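Local coordinates for protein quinone oxidoreductase (Escherichia coli, PDB 1QOR) that catalyses the one-electron reduction of quinones to semiquinones with NADPH as electron donor and works as a homodimer of the zinc-containing alcohol dehydrogenase family, at residues A[44-47]-A[51-54]; A[131-136]-A[162-167]; A[196-201]-A[222-227]. All coordinates share one frame; numbering follows the deposited sequence.

In the fold
The three contacts follow one another along the chain and do not touch. Interaction 1 lies in the GroES-like region and meets NADPH directly, Y46 bonding to the ribose next to the nicotinamide. Interactions 2 and 3 belong to the helical layers around the six-stranded parallel Rossmann sheet; their centres are about 21 Å apart, and each lies about 29 Å from the centre of interaction 1, with interaction 2 on the opposite side of the chain's centre. Both stand back from the cofactor: the side chain of L132 is about 12 Å from NADPH, that of R224 about 8 Å. R224 nevertheless comes within about 4 Å of the side chain of Y192, which binds the cofactor.

Interaction 1. Residues A[44-47]-A[51-54]; sequences DTYI and LYPP. With NDP (NADPH dihydro-nicotinamide-adenine-dinucleotide phosphate), chain D.
Y46 and Y52 pack as an edge-to-face aromatic pair, the edge of Y46 turned toward the face of Y52, where helix 42-49 gives way to the loop behind it. The ring planes stand at 58°, with centroids 5.2 Å apart. The bump is the CB and CD2 side of Y46: CB sits over the face of the Y52 ring, 4.1 Å from its centroid, while CD2 of Y46 comes down nearer the rim, 3.8 Å from CE2 of Y52. L51 extends the same hollow: CD2 of L51 and the Y52 ring lie side by side on one side of the Y46 ring, both obliquely. CG of L51 is turned anti to the backbone N (chi1 -177°), which carries CD2 of L51 alongside the Y46 ring to 3.9 Å from CD1 of Y46.

Behind the rings the backbone closes the turn. The amide N of Y52 gives a nearly straight bond to O of Y46 (3.1 Å, 174° at the hydrogen), arriving from above the carbonyl plane; the amide of L51 adds a weak, strongly bent one to the same oxygen. In return, CA of I47 makes a C-H...O contact with O of Y52 at 3.2 Å, and CG1 of I47 fits against CB of Y52, the two side chains crossing at about a right angle.

At the far end of its ring Y46 gives its hydroxyl proton to O2D of NADPH (OH to O2D 2.7 Å), and N240 is also hydrogen-bonded to that hydroxyl. Packing along the ring and two hydrogen bonds at its hydroxyl probably fix the rotation of Y46, consistent with its experimentally established cofactor binding.

Interaction 2. Residues A[131-136]-A[162-167]; sequences LLRKTY and KALGAK
R133 lays its guanidinium against L164 where helix 115-135, which packs on strands of the Rossmann sheet, comes near helix 152-164 of the Rossmann fold. The contact is small, burying 120 Å² in all, and has no hydrogen bond across it. From CB the arginine sets out with CG anti to its own carbonyl carbon (chi1 -45°), then bends at chi2 and chi3, which turns its end back to O of L132. NE is the first atom to meet the other helix, 3.7 Å from CD2 of L164. CZ follows, about equally far from both leucine methyls, which lie over one face of the group, CD1 of L164 over its centre. At the tip the terminal nitrogens divide: NH1 lies near CD1 of L164, whereas NH2 comes close to CG and CD2 of that residue.

The same bend lets NE and NH2 of R133 grip one acceptor side-on, O of L132, each at 3.0 Å and both from the same face of its carbonyl plane. These bonds hold the flat group across the leucine, and a weak one from NH2 to O of I138 adds to them. L132 itself joins the contact more loosely, through CB.

Past L164 the chain leaves its helix in a Schellman motif, with G165 at positive phi and its amide N 2.7 Å from O of K162.

Interaction 3. Residues A[196-201]-A[222-227]; sequences DLVERL and WERSLD
V198 presses one methyl against R224 and D227 of helix 222-227, and this is the tight part of the contact. The segments 197-201 and 222-227 run nearly parallel, their axes 9.5 Å apart and inclined at 19°, on one side of the parallel Rossmann sheet. CG2 of V198 does the filling: it reaches 3.5 Å from the backbone O of R224 and 3.7 Å from CB of D227, settling between residues one turn apart. CG2 takes this place because it lies anti to the valine's carbonyl carbon, while CG1, anti to the backbone N (chi1 173°), touches D227 more distantly. Next to it CD2 of L197 meets CB of R224 at 3.9 Å; below, L197 also packs on I190 and T171 of the sheet, joining the helix to its strands.

The other side is looser and polar. Beyond its CB the R224 side chain extends and then bends at chi3, bringing the guanidinium out in front of the N-terminal end of helix 197-204. A water lies in the guanidinium plane, 2.8 Å from NH1 of R224, and also accepts from the amide N of L197 at 3.1 Å, bridging the helices where no direct hydrogen bond does. D196 is the N-cap of the first helix: its OD1 takes the amide N of E199 at 2.9 Å.

The chemistry divides accordingly. Direct contact between the helices is made by aliphatic carbons and one carbonyl, while the charged ends find their partners beyond the packed carbons: D227 in a salt bridge to K256, R224 through NH2 at O of D220 and through NH1 at the bridging water, with a weak bond from NH1 to O of Y192. The polar link between the two helices therefore runs through water to a backbone N-H and not through a direct charge pair.

Interaction 1. Residues A[44-47]-A[51-54]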
loop_
_atom_site.group_PDB
_atom_site.type_symbol
_atom_site.label_atom_id
_atom_site.label_comp_id
_atom_site.label_asym_id
_atom_site.label_seq_id
_atom_site.Cartn_x
_atom_site.Cartn_y
_atom_site.Cartn_z
ATOM N N ASP A 44 -16.122 -18.570 -0.488
ATOM C CA ASP A 44 -17.475 -19.133 -0.413
ATOM C C ASP A 44 -17.992 -19.009 1.024
ATOM O O ASP A 44 -19.197 -18.772 1.245
ATOM C CB ASP A 44 -17.521 -20.610 -0.845
ATOM C CG ASP A 44 -17.029 -20.837 -2.269
ATOM O OD1 ASP A 44 -16.938 -19.871 -3.063
ATOM O OD2 ASP A 44 -16.741 -22.008 -2.598
ATOM N N THR A 45 -17.101 -19.185 1.998
ATOM C CA THR A 45 -17.516 -19.069 3.392
ATOM C C THR A 45 -17.758 -17.571 3.816
ATOM O O THR A 45 -18.504 -17.304 4.760
ATOM C CB THR A 45 -16.479 -19.720 4.388
ATOM O OG1 THR A 45 -15.257 -18.957 4.385
ATOM C CG2 THR A 45 -16.185 -21.193 4.041
ATOM N N TYR A 46 -17.080 -16.616 3.189
ATOM C CA TYR A 46 -17.272 -15.207 3.545
ATOM C C TYR A 46 -18.721 -14.788 3.136
ATOM O O TYR A 46 -19.426 -14.036 3.863
ATOM C CB TYR A 46 -16.291 -14.310 2.790
ATOM C CG TYR A 46 -14.822 -14.568 3.032
ATOM C CD1 TYR A 46 -14.362 -15.162 4.216
ATOM C CD2 TYR A 46 -13.877 -14.248 2.040
ATOM C CE1 TYR A 46 -12.988 -15.444 4.395
ATOM C CE2 TYR A 46 -12.510 -14.518 2.205
ATOM C CZ TYR A 46 -12.067 -15.120 3.378
ATOM O OH TYR A 46 -10.720 -15.428 3.499
ATOM N N ILE A 47 -19.126 -15.238 1.950
ATOM C CA ILE A 47 -20.440 -14.958 1.423
ATOM C C ILE A 47 -21.535 -15.639 2.258
ATOM O O ILE A 47 -22.469 -14.975 2.738
ATOM C CB ILE A 47 -20.465 -15.346 -0.060
ATOM C CG1 ILE A 47 -19.632 -14.335 -0.830
ATOM C CG2 ILE A 47 -21.875 -15.391 -0.634
ATOM C CD1 ILE A 47 -19.351 -14.813 -2.182
ATOM N N LEU A 51 -19.898 -12.006 5.751
ATOM C CA LEU A 51 -18.799 -11.030 5.733
ATOM C C LEU A 51 -18.895 -10.300 4.403
ATOM O O LEU A 51 -18.618 -9.114 4.353
ATOM C CB LEU A 51 -17.430 -11.702 5.864
ATOM C CG LEU A 51 -16.160 -10.831 5.928
ATOM C CD1 LEU A 51 -16.138 -9.971 7.196
ATOM C CD2 LEU A 51 -14.945 -11.740 5.944
ATOM N N TYR A 52 -19.194 -11.034 3.321
ATOM C CA TYR A 52 -19.386 -10.455 1.979
ATOM C C TYR A 52 -20.864 -10.782 1.651
ATOM O O TYR A 52 -21.185 -11.888 1.179
ATOM C CB TYR A 52 -18.529 -11.129 0.910
ATOM C CG TYR A 52 -17.032 -10.873 0.898
ATOM C CD1 TYR A 52 -16.386 -10.134 1.916
ATOM C CD2 TYR A 52 -16.236 -11.425 -0.125
ATOM C CE1 TYR A 52 -14.975 -9.972 1.901
ATOM C CE2 TYR A 52 -14.866 -11.265 -0.148
ATOM C CZ TYR A 52 -14.231 -10.547 0.861
ATOM O OH TYR A 52 -12.853 -10.409 0.829
ATOM N N PRO A 53 -21.782 -9.826 1.867
ATOM C CA PRO A 53 -23.214 -10.059 1.591
ATOM C C PRO A 53 -23.482 -10.190 0.088
ATOM O O PRO A 53 -22.892 -9.475 -0.718
ATOM C CB PRO A 53 -23.853 -8.814 2.180
ATOM C CG PRO A 53 -22.879 -7.776 1.754
ATOM C CD PRO A 53 -21.534 -8.396 2.123
ATOM N N PRO A 54 -24.328 -11.144 -0.314
ATOM C CA PRO A 54 -24.623 -11.323 -1.741
ATOM C C PRO A 54 -25.551 -10.253 -2.252
ATOM O O PRO A 54 -26.021 -9.420 -1.484
ATOM C CB PRO A 54 -25.293 -12.695 -1.788
ATOM C CG PRO A 54 -25.944 -12.805 -0.473
ATOM C CD PRO A 54 -24.951 -12.200 0.497
HETATM P PA NDP D . -7.103 -22.763 2.162
HETATM O O1A NDP D . -7.319 -24.099 1.550
HETATM O O2A NDP D . -5.744 -22.162 2.093
HETATM O O5B NDP D . -7.643 -22.728 3.615
HETATM C C5B NDP D . -7.369 -21.685 4.513
HETATM C C4B NDP D . -6.165 -22.054 5.325
HETATM O O4B NDP D . -5.855 -20.824 5.967
HETATM C C3B NDP D . -6.362 -23.065 6.462
HETATM O O3B NDP D . -6.244 -24.415 5.939
HETATM C C2B NDP D . -5.366 -22.584 7.507
HETATM O O2B NDP D . -4.144 -23.284 7.308
HETATM C C1B NDP D . -5.226 -21.024 7.224
HETATM N N9A NDP D . -5.801 -20.379 8.415
HETATM C C8A NDP D . -5.169 -19.640 9.328
HETATM N N7A NDP D . -6.027 -19.271 10.287
HETATM C C5A NDP D . -7.175 -19.802 9.929
HETATM C C6A NDP D . -8.359 -19.707 10.649
HETATM N N6A NDP D . -8.458 -19.047 11.796
HETATM N N1A NDP D . -9.407 -20.338 10.120
HETATM C C2A NDP D . -9.342 -21.035 8.951
HETATM N N3A NDP D . -8.197 -21.123 8.270
HETATM C C4A NDP D . -7.084 -20.506 8.765
HETATM O O3 NDP D . -8.063 -21.830 1.305
HETATM P PN NDP D . -8.081 -21.279 -0.176
HETATM O O1N NDP D . -6.922 -21.793 -0.991
HETATM O O2N NDP D . -9.483 -21.425 -0.723
HETATM O O5D NDP D . -7.843 -19.683 0.155
HETATM C C5D NDP D . -6.731 -19.157 0.866
HETATM C C4D NDP D . -6.927 -17.711 1.176
HETATM O O4D NDP D . -6.823 -16.919 -0.029
HETATM C C3D NDP D . -8.288 -17.395 1.785
HETATM O O3D NDP D . -8.144 -16.432 2.834
HETATM C C2D NDP D . -9.042 -16.808 0.571
HETATM O O2D NDP D . -10.112 -15.988 0.969
HETATM C C1D NDP D . -7.988 -16.007 -0.135
HETATM N N1N NDP D . -8.037 -15.800 -1.608
HETATM C C2N NDP D . -7.857 -14.539 -2.118
HETATM C C3N NDP D . -7.896 -14.372 -3.491
HETATM C C7N NDP D . -7.665 -13.001 -4.112
HETATM O O7N NDP D . -7.653 -12.850 -5.329
HETATM N N7N NDP D . -7.479 -12.028 -3.245
HETATM C C4N NDP D . -8.103 -15.438 -4.350
HETATM C C5N NDP D . -8.281 -16.719 -3.812
HETATM C C6N NDP D . -8.254 -16.882 -2.437
HETATM P P2B NDP D . -3.100 -23.562 8.575
HETATM O O1X NDP D . -1.865 -24.056 7.930
HETATM O O2X NDP D . -2.923 -22.262 9.236
HETATM O O3X NDP D . -3.822 -24.548 9.402
#

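Interaction 2. Residues A[131-136]-A[162-167]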
loop_
_atom_site.group_PDB
_atom_site.type_symbol
_atom_site.label_atom_id
_atom_site.label_comp_id
_atom_site.label_asym_id
_atom_site.label_seq_id
_atom_site.Cartn_x
_atom_site.Cartn_y
_atom_site.Cartn_z
ATOM N N LEU A 131 -0.608 -12.767 -8.338
ATOM C CA LEU A 131 0.170 -12.470 -7.145
ATOM C C LEU A 131 1.709 -12.479 -7.338
ATOM O O LEU A 131 2.379 -11.534 -6.951
ATOM C CB LEU A 131 -0.182 -13.464 -6.054
ATOM C CG LEU A 131 -1.500 -13.286 -5.307
ATOM C CD1 LEU A 131 -1.620 -14.393 -4.263
ATOM C CD2 LEU A 131 -1.543 -11.918 -4.645
ATOM N N LEU A 132 2.253 -13.510 -7.989
ATOM C CA LEU A 132 3.710 -13.679 -8.169
ATOM C C LEU A 132 4.309 -13.031 -9.404
ATOM O O LEU A 132 5.554 -12.903 -9.527
ATOM C CB LEU A 132 4.047 -15.172 -8.207
ATOM C CG LEU A 132 3.601 -16.019 -7.010
ATOM C CD1 LEU A 132 4.209 -17.415 -7.087
ATOM C CD2 LEU A 132 4.057 -15.367 -5.742
ATOM N N ARG A 133 3.433 -12.696 -10.351
ATOM C CA ARG A 133 3.866 -12.099 -11.586
ATOM C C ARG A 133 3.385 -10.664 -11.791
ATOM O O ARG A 133 4.045 -9.920 -12.483
ATOM C CB ARG A 133 3.399 -12.962 -12.761
ATOM C CG ARG A 133 3.614 -14.511 -12.578
ATOM C CD ARG A 133 5.007 -14.927 -13.007
ATOM N NE ARG A 133 5.969 -14.461 -12.034
ATOM C CZ ARG A 133 7.189 -13.986 -12.296
ATOM N NH1 ARG A 133 7.652 -13.921 -13.550
ATOM N NH2 ARG A 133 7.891 -13.483 -11.283
ATOM N N LYS A 134 2.282 -10.247 -11.180
ATOM C CA LYS A 134 1.779 -8.891 -11.419
ATOM C C LYS A 134 1.799 -7.965 -10.214
ATOM O O LYS A 134 2.256 -6.836 -10.307
ATOM C CB LYS A 134 0.337 -8.935 -11.939
ATOM C CG LYS A 134 0.070 -9.849 -13.118
ATOM C CD LYS A 134 0.909 -9.481 -14.301
ATOM C CE LYS A 134 0.260 -9.988 -15.606
ATOM N NZ LYS A 134 1.262 -10.024 -16.731
ATOM N N THR A 135 1.238 -8.406 -9.101
ATOM C CA THR A 135 1.192 -7.570 -7.901
ATOM C C THR A 135 2.606 -7.150 -7.483
ATOM O O THR A 135 2.859 -6.014 -7.040
ATOM C CB THR A 135 0.486 -8.322 -6.781
ATOM O OG1 THR A 135 -0.828 -8.676 -7.225
ATOM C CG2 THR A 135 0.441 -7.496 -5.499
ATOM N N TYR A 136 3.520 -8.093 -7.622
ATOM C CA TYR A 136 4.924 -7.893 -7.318
ATOM C C TYR A 136 5.606 -8.993 -8.147
ATOM O O TYR A 136 5.133 -10.130 -8.161
ATOM C CB TYR A 136 5.161 -8.086 -5.831
ATOM C CG TYR A 136 6.618 -8.073 -5.463
ATOM C CD1 TYR A 136 7.390 -9.236 -5.533
ATOM C CD2 TYR A 136 7.219 -6.918 -5.020
ATOM C CE1 TYR A 136 8.711 -9.243 -5.171
ATOM C CE2 TYR A 136 8.538 -6.909 -4.649
ATOM C CZ TYR A 136 9.283 -8.077 -4.728
ATOM O OH TYR A 136 10.598 -8.042 -4.363
ATOM N N LYS A 162 8.850 -22.516 -6.847
ATOM C CA LYS A 162 9.944 -23.416 -7.209
ATOM C C LYS A 162 10.221 -23.339 -8.717
ATOM O O LYS A 162 11.355 -23.143 -9.136
ATOM C CB LYS A 162 9.562 -24.843 -6.851
ATOM C CG LYS A 162 10.582 -25.877 -7.196
ATOM C CD LYS A 162 10.108 -27.229 -6.675
ATOM C CE LYS A 162 10.666 -28.411 -7.489
ATOM N NZ LYS A 162 10.164 -29.736 -6.944
ATOM N N ALA A 163 9.186 -23.456 -9.539
ATOM C CA ALA A 163 9.394 -23.377 -10.962
ATOM C C ALA A 163 10.077 -22.067 -11.361
ATOM O O ALA A 163 10.796 -22.012 -12.354
ATOM C CB ALA A 163 8.059 -23.528 -11.688
ATOM N N LEU A 164 9.809 -20.991 -10.628
ATOM C CA LEU A 164 10.402 -19.692 -10.918
ATOM C C LEU A 164 11.845 -19.665 -10.376
ATOM O O LEU A 164 12.606 -18.752 -10.665
ATOM C CB LEU A 164 9.562 -18.573 -10.251
ATOM C CG LEU A 164 8.674 -17.523 -10.977
ATOM C CD1 LEU A 164 8.470 -17.763 -12.428
ATOM C CD2 LEU A 164 7.337 -17.369 -10.290
ATOM N N GLY A 165 12.193 -20.639 -9.551
ATOM C CA GLY A 165 13.525 -20.699 -8.994
ATOM C C GLY A 165 13.649 -19.746 -7.832
ATOM O O GLY A 165 14.745 -19.273 -7.503
ATOM N N ALA A 166 12.537 -19.525 -7.146
ATOM C CA ALA A 166 12.510 -18.593 -6.048
ATOM C C ALA A 166 12.473 -19.336 -4.742
ATOM O O ALA A 166 12.241 -20.545 -4.718
ATOM C CB ALA A 166 11.323 -17.677 -6.191
ATOM N N LYS A 167 12.651 -18.600 -3.647
ATOM C CA LYS A 167 12.690 -19.206 -2.334
ATOM C C LYS A 167 11.549 -18.836 -1.384
ATOM O O LYS A 167 11.663 -17.971 -0.519
ATOM C CB LYS A 167 14.060 -18.964 -1.681
ATOM C CG LYS A 167 15.267 -19.541 -2.471
ATOM C CD LYS A 167 16.541 -19.244 -1.677
ATOM C CE LYS A 167 17.815 -19.710 -2.367
ATOM N NZ LYS A 167 17.683 -21.102 -2.849
#

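Interaction 3. Residues A[196-201]-A[222-227]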
loop_
_atom_site.group_PDB
_atom_site.type_symbol
_atom_site.label_atom_id
_atom_site.label_comp_id
_atom_site.label_asym_id
_atom_site.label_seq_id
_atom_site.Cartn_x
_atom_site.Cartn_y
_atom_site.Cartn_z
ATOM N N ASP A 196 8.134 -18.892 16.740
ATOM C CA ASP A 196 8.118 -17.451 16.774
ATOM C C ASP A 196 8.422 -17.040 15.360
ATOM O O ASP A 196 9.589 -17.018 14.950
ATOM C CB ASP A 196 9.205 -16.921 17.663
ATOM C CG ASP A 196 9.082 -15.434 17.856
ATOM O OD1 ASP A 196 9.366 -14.668 16.914
ATOM O OD2 ASP A 196 8.658 -15.027 18.952
ATOM N N LEU A 197 7.375 -16.722 14.617
ATOM C CA LEU A 197 7.513 -16.350 13.219
ATOM C C LEU A 197 8.533 -15.285 12.870
ATOM O O LEU A 197 9.276 -15.433 11.875
ATOM C CB LEU A 197 6.143 -15.928 12.666
ATOM C CG LEU A 197 6.032 -15.197 11.324
ATOM C CD1 LEU A 197 6.563 -16.041 10.191
ATOM C CD2 LEU A 197 4.555 -14.910 11.086
ATOM N N VAL A 198 8.521 -14.182 13.626
ATOM C CA VAL A 198 9.405 -13.050 13.336
ATOM C C VAL A 198 10.857 -13.396 13.575
ATOM O O VAL A 198 11.700 -13.141 12.709
ATOM C CB VAL A 198 8.973 -11.752 14.119
ATOM C CG1 VAL A 198 9.997 -10.649 13.937
ATOM C CG2 VAL A 198 7.602 -11.240 13.580
ATOM N N GLU A 199 11.156 -14.009 14.728
ATOM C CA GLU A 199 12.521 -14.405 15.027
ATOM C C GLU A 199 13.018 -15.470 14.015
ATOM O O GLU A 199 14.121 -15.328 13.469
ATOM C CB GLU A 199 12.639 -14.885 16.471
ATOM C CG GLU A 199 12.585 -13.745 17.533
ATOM C CD GLU A 199 13.386 -12.438 17.155
ATOM O OE1 GLU A 199 14.567 -12.539 16.744
ATOM O OE2 GLU A 199 12.829 -11.297 17.275
ATOM N N ARG A 200 12.213 -16.494 13.710
ATOM C CA ARG A 200 12.659 -17.507 12.734
ATOM C C ARG A 200 12.872 -16.860 11.383
ATOM O O ARG A 200 13.842 -17.173 10.694
ATOM C CB ARG A 200 11.658 -18.655 12.581
ATOM C CG ARG A 200 11.651 -19.681 13.706
ATOM C CD ARG A 200 12.873 -20.609 13.618
ATOM N NE ARG A 200 12.789 -21.603 12.541
ATOM C CZ ARG A 200 13.793 -21.891 11.708
ATOM N NH1 ARG A 200 14.980 -21.265 11.803
ATOM N NH2 ARG A 200 13.621 -22.820 10.779
ATOM N N LEU A 201 11.995 -15.935 10.988
ATOM C CA LEU A 201 12.169 -15.292 9.698
ATOM C C LEU A 201 13.459 -14.481 9.632
ATOM O O LEU A 201 14.144 -14.454 8.592
ATOM C CB LEU A 201 10.936 -14.455 9.275
ATOM C CG LEU A 201 11.383 -13.839 7.924
ATOM C CD1 LEU A 201 10.643 -14.413 6.778
ATOM C CD2 LEU A 201 11.534 -12.303 7.902
ATOM N N TRP A 222 -1.356 -10.074 10.970
ATOM C CA TRP A 222 -1.111 -8.706 10.557
ATOM C C TRP A 222 0.172 -8.062 11.098
ATOM O O TRP A 222 1.034 -7.620 10.340
ATOM C CB TRP A 222 -2.363 -7.838 10.887
ATOM C CG TRP A 222 -2.205 -6.331 10.584
ATOM C CD1 TRP A 222 -2.153 -5.324 11.499
ATOM C CD2 TRP A 222 -2.014 -5.707 9.285
ATOM N NE1 TRP A 222 -1.937 -4.131 10.862
ATOM C CE2 TRP A 222 -1.848 -4.331 9.508
ATOM C CE3 TRP A 222 -1.982 -6.186 7.965
ATOM C CZ2 TRP A 222 -1.645 -3.410 8.462
ATOM C CZ3 TRP A 222 -1.791 -5.266 6.915
ATOM C CH2 TRP A 222 -1.623 -3.891 7.176
ATOM N N GLU A 223 0.267 -7.957 12.406
ATOM C CA GLU A 223 1.412 -7.327 13.030
ATOM C C GLU A 223 2.721 -8.124 12.801
ATOM O O GLU A 223 3.762 -7.538 12.431
ATOM C CB GLU A 223 1.106 -7.105 14.518
ATOM C CG GLU A 223 1.010 -5.605 14.924
ATOM C CD GLU A 223 -0.440 -5.069 15.037
ATOM O OE1 GLU A 223 -1.395 -5.915 15.086
ATOM O OE2 GLU A 223 -0.621 -3.801 15.092
ATOM N N ARG A 224 2.653 -9.450 12.958
ATOM C CA ARG A 224 3.824 -10.302 12.718
ATOM C C ARG A 224 4.364 -10.144 11.278
ATOM O O ARG A 224 5.565 -9.903 11.087
ATOM C CB ARG A 224 3.527 -11.771 13.089
ATOM C CG ARG A 224 3.502 -11.960 14.606
ATOM C CD ARG A 224 3.117 -13.360 15.105
ATOM N NE ARG A 224 1.767 -13.731 14.704
ATOM C CZ ARG A 224 1.311 -14.985 14.664
ATOM N NH1 ARG A 224 2.090 -15.998 15.026
ATOM N NH2 ARG A 224 0.114 -15.244 14.142
ATOM N N SER A 225 3.462 -10.085 10.289
ATOM C CA SER A 225 3.881 -9.928 8.912
ATOM C C SER A 225 4.565 -8.592 8.637
ATOM O O SER A 225 5.586 -8.537 7.913
ATOM C CB SER A 225 2.710 -10.130 7.996
ATOM O OG SER A 225 2.303 -11.493 8.019
ATOM N N LEU A 226 4.035 -7.501 9.216
ATOM C CA LEU A 226 4.657 -6.195 9.000
ATOM C C LEU A 226 6.092 -6.201 9.577
ATOM O O LEU A 226 7.015 -5.597 9.012
ATOM C CB LEU A 226 3.804 -5.083 9.629
ATOM C CG LEU A 226 2.400 -4.897 8.996
ATOM C CD1 LEU A 226 1.669 -3.761 9.716
ATOM C CD2 LEU A 226 2.482 -4.592 7.498
ATOM N N ASP A 227 6.263 -6.906 10.695
ATOM C CA ASP A 227 7.556 -7.047 11.329
ATOM C C ASP A 227 8.562 -7.909 10.512
ATOM O O ASP A 227 9.753 -7.906 10.826
ATOM C CB ASP A 227 7.392 -7.632 12.733
ATOM C CG ASP A 227 7.012 -6.580 13.765
ATOM O OD1 ASP A 227 7.291 -5.376 13.537
ATOM O OD2 ASP A 227 6.442 -6.961 14.821
HETATM O O HOH W 1 4.702 -16.285 16.056
#